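Local coordinates for putative D-lactate dehydrogenase (Chlamydomonas reinhardtii, PDB 4ZGS), which acts as a chloroplast pyruvate reductase, probably reducing pyruvate to D-lactate with NADH as the hydride donor, at residues A[127-132]-A[364-368]; A[233-239]-A[261-267]. All coordinates share one frame; numbering follows the deposited sequence.

Interaction 1. Residues A[127-132]-A[364-368]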
# COMPACT_ATOMS: atom_id res chain seq x y z
N ARG A 127 6.02 27.62 -35.50
CA ARG A 127 5.27 28.51 -34.62
C ARG A 127 4.69 27.71 -33.46
O ARG A 127 4.23 26.58 -33.65
CB ARG A 127 4.15 29.23 -35.36
CG ARG A 127 4.64 30.00 -36.55
CD ARG A 127 3.52 30.66 -37.29
NE ARG A 127 2.84 31.67 -36.50
CZ ARG A 127 1.81 32.38 -36.97
NH1 ARG A 127 1.38 32.18 -38.21
NH2 ARG A 127 1.24 33.30 -36.21
N VAL A 128 4.72 28.30 -32.27
CA VAL A 128 4.27 27.62 -31.08
C VAL A 128 2.99 28.25 -30.52
O VAL A 128 2.92 29.46 -30.27
CB VAL A 128 5.37 27.63 -29.99
CG1 VAL A 128 4.87 26.91 -28.76
CG2 VAL A 128 6.65 26.97 -30.51
N VAL A 129 1.99 27.41 -30.27
CA VAL A 129 0.75 27.88 -29.72
C VAL A 129 0.51 27.11 -28.40
O VAL A 129 1.27 26.20 -28.07
CB VAL A 129 -0.37 27.73 -30.73
CG1 VAL A 129 -1.34 26.64 -30.31
CG2 VAL A 129 -1.07 29.04 -30.90
N ARG A 130 -0.50 27.48 -27.63
CA ARG A 130 -0.50 27.08 -26.22
C ARG A 130 -1.86 27.17 -25.52
O ARG A 130 -2.76 27.84 -26.00
CB ARG A 130 0.50 28.01 -25.55
CG ARG A 130 0.55 28.09 -24.09
CD ARG A 130 1.27 29.42 -23.77
NE ARG A 130 1.47 29.66 -22.35
CZ ARG A 130 1.06 30.73 -21.69
NH1 ARG A 130 0.41 31.70 -22.32
NH2 ARG A 130 1.30 30.84 -20.39
N VAL A 131 -2.06 26.47 -24.41
CA VAL A 131 -3.26 26.77 -23.62
C VAL A 131 -2.95 27.53 -22.33
O VAL A 131 -2.52 26.94 -21.35
CB VAL A 131 -4.05 25.52 -23.27
CG1 VAL A 131 -5.25 25.92 -22.42
CG2 VAL A 131 -4.45 24.79 -24.53
N PRO A 132 -3.22 28.84 -22.32
CA PRO A 132 -2.82 29.64 -21.15
C PRO A 132 -3.65 29.44 -19.86
O PRO A 132 -3.11 29.69 -18.79
CB PRO A 132 -2.91 31.08 -21.66
CG PRO A 132 -3.88 31.02 -22.78
CD PRO A 132 -3.83 29.65 -23.38
N LEU A 364 -3.68 34.42 -34.00
CA LEU A 364 -3.55 33.31 -33.05
C LEU A 364 -3.85 33.72 -31.61
O LEU A 364 -4.84 33.28 -31.02
CB LEU A 364 -2.16 32.71 -33.18
CG LEU A 364 -1.96 32.06 -34.56
CD1 LEU A 364 -0.54 31.59 -34.78
CD2 LEU A 364 -2.91 30.90 -34.73
N GLY A 365 -2.96 34.52 -31.03
CA GLY A 365 -3.21 35.09 -29.72
C GLY A 365 -2.81 34.20 -28.56
O GLY A 365 -2.51 34.71 -27.49
N ASN A 366 -2.78 32.89 -28.80
CA ASN A 366 -2.24 31.95 -27.82
C ASN A 366 -0.79 31.62 -28.23
O ASN A 366 -0.13 30.74 -27.67
CB ASN A 366 -3.10 30.69 -27.72
CG ASN A 366 -4.40 30.90 -26.95
OD1 ASN A 366 -4.51 31.79 -26.09
ND2 ASN A 366 -5.40 30.09 -27.27
N GLU A 367 -0.32 32.33 -29.25
CA GLU A 367 1.05 32.17 -29.70
C GLU A 367 2.06 32.64 -28.65
O GLU A 367 1.95 33.76 -28.15
CB GLU A 367 1.28 32.95 -30.99
CG GLU A 367 2.58 32.58 -31.69
CD GLU A 367 2.71 33.19 -33.08
OE1 GLU A 367 3.64 32.78 -33.81
OE2 GLU A 367 1.90 34.08 -33.43
N VAL A 368 3.00 31.78 -28.30
CA VAL A 368 4.19 32.20 -27.55
C VAL A 368 5.36 32.28 -28.55
O VAL A 368 5.45 31.45 -29.47
CB VAL A 368 4.50 31.24 -26.36
CG1 VAL A 368 4.70 29.81 -26.84
CG2 VAL A 368 5.72 31.72 -25.60
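The carbonyl oxygen of Val128 is gripped twice by residues 364-368: the amide N of Val368 donates to Val128 O at 3.0 Å, and the CA-H of Glu367 leans on the same oxygen. The amide arrives tilted 29° from the carbonyl plane. On one flank Val128 and Val368 run side by side, pointing the same way, with their CG1 methyls 3.5 Å apart. Glu367 reaches out on an extended chain to meet Arg127, whose own chain bends at chi3 (64°) and turns the guanidinium back to the carboxylate. Arg127 NE bonds Glu367 OE1 at 3.0 Å, within the guanidinium plane but from above the carboxylate plane; the two groups stand 42° apart, so the salt bridge is not a flat fork. If Arg127 gave way to an alanine, the Glu367 carboxylate would probably lose its charged mate here and be set free to turn. Farther along, Asn366 crosses Pro132 at about a right angle, OD1 lying 3.5 Å from CG of Pro132, while Asn366 ND2 is hydrogen-bonded to Asn354 OD1 of helix 341-359. One main-chain bond, an ion pair at one end and a valine-valine contact thus hold the C-terminal residues beside strand 127-129, mixing charge with apolar packing.

Interaction 2. Residues A[233-239]-A[261-267]. With NAD (nicotinamide-adenine-dinucleotide), chain I.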
# COMPACT_ATOMS: atom_id res chain seq x y z
N ASP A 233 -3.91 29.08 10.54
CA ASP A 233 -3.93 27.65 10.83
C ASP A 233 -3.56 26.91 9.57
O ASP A 233 -2.99 25.80 9.59
CB ASP A 233 -5.30 27.19 11.31
CG ASP A 233 -5.74 27.86 12.61
OD1 ASP A 233 -4.99 27.77 13.62
OD2 ASP A 233 -6.86 28.44 12.64
N ILE A 234 -3.96 27.54 8.48
CA ILE A 234 -3.80 27.04 7.13
C ILE A 234 -3.32 28.12 6.19
O ILE A 234 -3.91 29.22 6.14
CB ILE A 234 -5.10 26.48 6.58
CG1 ILE A 234 -5.70 25.47 7.54
CG2 ILE A 234 -4.86 25.87 5.23
CD1 ILE A 234 -7.09 25.01 7.14
N VAL A 235 -2.26 27.81 5.46
CA VAL A 235 -1.72 28.65 4.42
C VAL A 235 -1.73 27.90 3.10
O VAL A 235 -1.24 26.76 3.02
CB VAL A 235 -0.30 29.09 4.74
CG1 VAL A 235 0.29 29.83 3.58
CG2 VAL A 235 -0.31 29.97 5.98
N THR A 236 -2.30 28.52 2.07
CA THR A 236 -2.34 27.91 0.75
C THR A 236 -1.73 28.82 -0.30
O THR A 236 -2.16 29.96 -0.46
CB THR A 236 -3.77 27.53 0.35
OG1 THR A 236 -3.76 27.06 -1.00
CG2 THR A 236 -4.69 28.76 0.41
N LEU A 237 -0.70 28.34 -0.99
CA LEU A 237 0.05 29.18 -1.90
C LEU A 237 -0.56 29.16 -3.28
O LEU A 237 -0.73 28.08 -3.85
CB LEU A 237 1.50 28.73 -1.96
CG LEU A 237 2.21 28.52 -0.63
CD1 LEU A 237 3.70 28.13 -0.85
CD2 LEU A 237 2.07 29.79 0.20
N HIS A 238 -1.04 30.30 -3.75
CA HIS A 238 -1.43 30.42 -5.16
C HIS A 238 -0.68 31.43 -6.05
O HIS A 238 -1.01 31.58 -7.22
CB HIS A 238 -2.93 30.62 -5.19
CG HIS A 238 -3.66 29.48 -4.57
ND1 HIS A 238 -3.95 28.32 -5.26
CD2 HIS A 238 -4.03 29.25 -3.29
CE1 HIS A 238 -4.54 27.46 -4.44
NE2 HIS A 238 -4.61 28.00 -3.24
N CYS A 239 0.33 32.11 -5.51
CA CYS A 239 1.04 33.09 -6.32
C CYS A 239 1.91 32.41 -7.39
O CYS A 239 2.32 31.25 -7.24
CB CYS A 239 1.92 34.00 -5.44
SG CYS A 239 2.99 33.13 -4.24
N VAL A 261 0.82 24.75 11.87
CA VAL A 261 0.24 25.22 10.62
C VAL A 261 0.24 24.14 9.55
O VAL A 261 1.18 23.39 9.43
CB VAL A 261 0.98 26.42 10.03
CG1 VAL A 261 2.41 26.03 9.65
CG2 VAL A 261 0.25 26.86 8.79
N MET A 262 -0.84 24.07 8.79
CA MET A 262 -0.94 23.23 7.59
C MET A 262 -0.59 24.07 6.38
O MET A 262 -1.24 25.09 6.13
CB MET A 262 -2.37 22.66 7.43
CG MET A 262 -2.65 21.96 6.10
SD MET A 262 -4.28 21.16 6.17
CE MET A 262 -4.12 20.17 7.66
N LEU A 263 0.42 23.66 5.63
CA LEU A 263 0.85 24.40 4.43
C LEU A 263 0.42 23.64 3.20
O LEU A 263 0.65 22.46 3.11
CB LEU A 263 2.36 24.60 4.44
CG LEU A 263 3.01 25.18 3.20
CD1 LEU A 263 2.35 26.52 2.92
CD2 LEU A 263 4.49 25.36 3.47
N ILE A 264 -0.23 24.33 2.26
CA ILE A 264 -0.70 23.71 1.02
C ILE A 264 -0.09 24.40 -0.16
O ILE A 264 -0.21 25.61 -0.31
CB ILE A 264 -2.19 23.78 0.88
CG1 ILE A 264 -2.85 23.08 2.06
CG2 ILE A 264 -2.61 23.13 -0.42
CD1 ILE A 264 -2.51 21.64 2.16
N ASN A 265 0.58 23.64 -1.02
CA ASN A 265 1.11 24.25 -2.20
C ASN A 265 0.78 23.48 -3.47
O ASN A 265 1.31 22.40 -3.71
CB ASN A 265 2.61 24.39 -2.03
CG ASN A 265 3.25 25.12 -3.15
OD1 ASN A 265 2.58 25.83 -3.90
ND2 ASN A 265 4.55 24.92 -3.31
N VAL A 266 -0.14 24.03 -4.26
CA VAL A 266 -0.49 23.55 -5.59
C VAL A 266 0.01 24.47 -6.70
O VAL A 266 -0.40 24.30 -7.84
CB VAL A 266 -2.01 23.32 -5.76
CG1 VAL A 266 -2.49 22.30 -4.72
CG2 VAL A 266 -2.79 24.63 -5.64
N SER A 267 0.79 25.51 -6.38
CA SER A 267 1.24 26.40 -7.46
C SER A 267 2.59 26.01 -8.06
O SER A 267 2.62 25.40 -9.12
CB SER A 267 1.36 27.87 -7.00
OG SER A 267 0.19 28.33 -6.37
PA NAD I . -3.12 34.61 -11.87
O1A NAD I . -2.36 35.64 -12.62
O2A NAD I . -4.50 35.13 -12.03
O5B NAD I . -2.68 34.55 -10.33
C5B NAD I . -1.42 35.04 -9.88
C4B NAD I . -1.59 36.17 -8.91
O4B NAD I . -0.42 36.26 -7.98
C3B NAD I . -1.70 37.48 -9.60
O3B NAD I . -2.89 38.21 -9.17
C2B NAD I . -0.52 38.25 -9.23
O2B NAD I . -0.85 39.66 -9.14
C1B NAD I . -0.12 37.72 -7.90
N9A NAD I . 1.22 38.01 -7.55
C8A NAD I . 2.25 38.49 -8.41
N7A NAD I . 3.44 38.66 -7.68
C5A NAD I . 3.15 38.30 -6.38
C6A NAD I . 3.88 38.23 -5.15
N6A NAD I . 5.24 38.59 -5.08
N1A NAD I . 3.27 37.83 -4.12
C2A NAD I . 2.11 37.48 -4.02
N3A NAD I . 1.30 37.48 -5.03
C4A NAD I . 1.74 37.88 -6.30
O3 NAD I . -2.99 33.16 -12.55
PN NAD I . -3.71 31.84 -12.01
O1N NAD I . -4.69 31.30 -12.98
O2N NAD I . -4.56 32.13 -10.83
O5D NAD I . -2.61 30.74 -11.63
C5D NAD I . -1.57 30.36 -12.54
C4D NAD I . -0.70 29.43 -11.77
O4D NAD I . -1.35 28.11 -11.63
C3D NAD I . 0.57 29.15 -12.45
O3D NAD I . 1.52 30.23 -12.26
C2D NAD I . 1.01 27.93 -11.76
O2D NAD I . 1.73 28.31 -10.56
C1D NAD I . -0.22 27.19 -11.40
N1N NAD I . -0.34 26.02 -12.18
C2N NAD I . -0.65 24.78 -11.56
C3N NAD I . -0.75 23.62 -12.32
C7N NAD I . -1.08 22.29 -11.65
O7N NAD I . -0.66 22.05 -10.53
N7N NAD I . -1.85 21.31 -12.32
C4N NAD I . -0.56 23.68 -13.72
C5N NAD I . -0.25 24.90 -14.34
C6N NAD I . -0.15 26.07 -13.58
O HOH W 1 -1.85 26.01 -2.78
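Leu237 and Ile264 share a water where their two strands begin to part, and this water makes four bonds. It donates to the carbonyl oxygens of both, lying 2.6 Å from Leu237 O, and accepts from Thr236 OG1 and from the amide of Val266, whose N is 3.0 Å away. Thr236 holds its hydroxyl anti to the backbone N (chi1 174°), on the His238 side, where NE2 makes a weak bond to it; the same water sits over one face of the imidazole, offset toward the rim. Ser267 then takes over from the sheet bonding: its OG donates to Leu237 O at 2.7 Å, coming from above the carbonyl plane, while its amide N closes an Asx turn onto Asn265 OD1. Val266 CG2 rests obliquely against the His238 ring, 3.5 Å from CE1.

Before this the strands are regular and parallel, their axes 13° apart, with four backbone bonds, from Asp233, Val235 (twice) and Leu237 to Met262 and Ile264. Leu263 CD1 touches both Val235 CG1, at 4.0 Å, and Leu237 CG, at 4.1 Å. The opposite face, with Ile234 and Ile264, lies under helix 136-151.

Just beyond the C-terminal ends of the strands Cys239 CB comes within 3.6 Å of adenine N3A of NAD, and Ser267 O accepts a weak hydrogen bond from O2D of the nicotinamide ribose. Cofactor bound across the C-terminal ends of parallel strands, here joined in a beta-alpha-beta unit through helix 251-254, is the hallmark of the Rossmann fold.

Two loop closures, one long and one short, are combined in this chain. Residues 127-132 come first, on the last strand of the five-stranded parallel sheet; helix 136-151 then leads into the NAD-binding domain. There interaction 2 closes a short loop, with 21 residues between 233-239 and 261-267, and joins two neighbouring central strands of the six-stranded sheet. After helix 341-359 the chain is back at the first sheet, where 364-368 meets 127-132 and interaction 1 closes a loop of 231 intervening residues. The shorter loop lies wholly within the longer, without crossing. Interactions 1 and 2 do not touch: the centres of the two contacts are about 30 Å apart, on opposite sides of the middle of the chain.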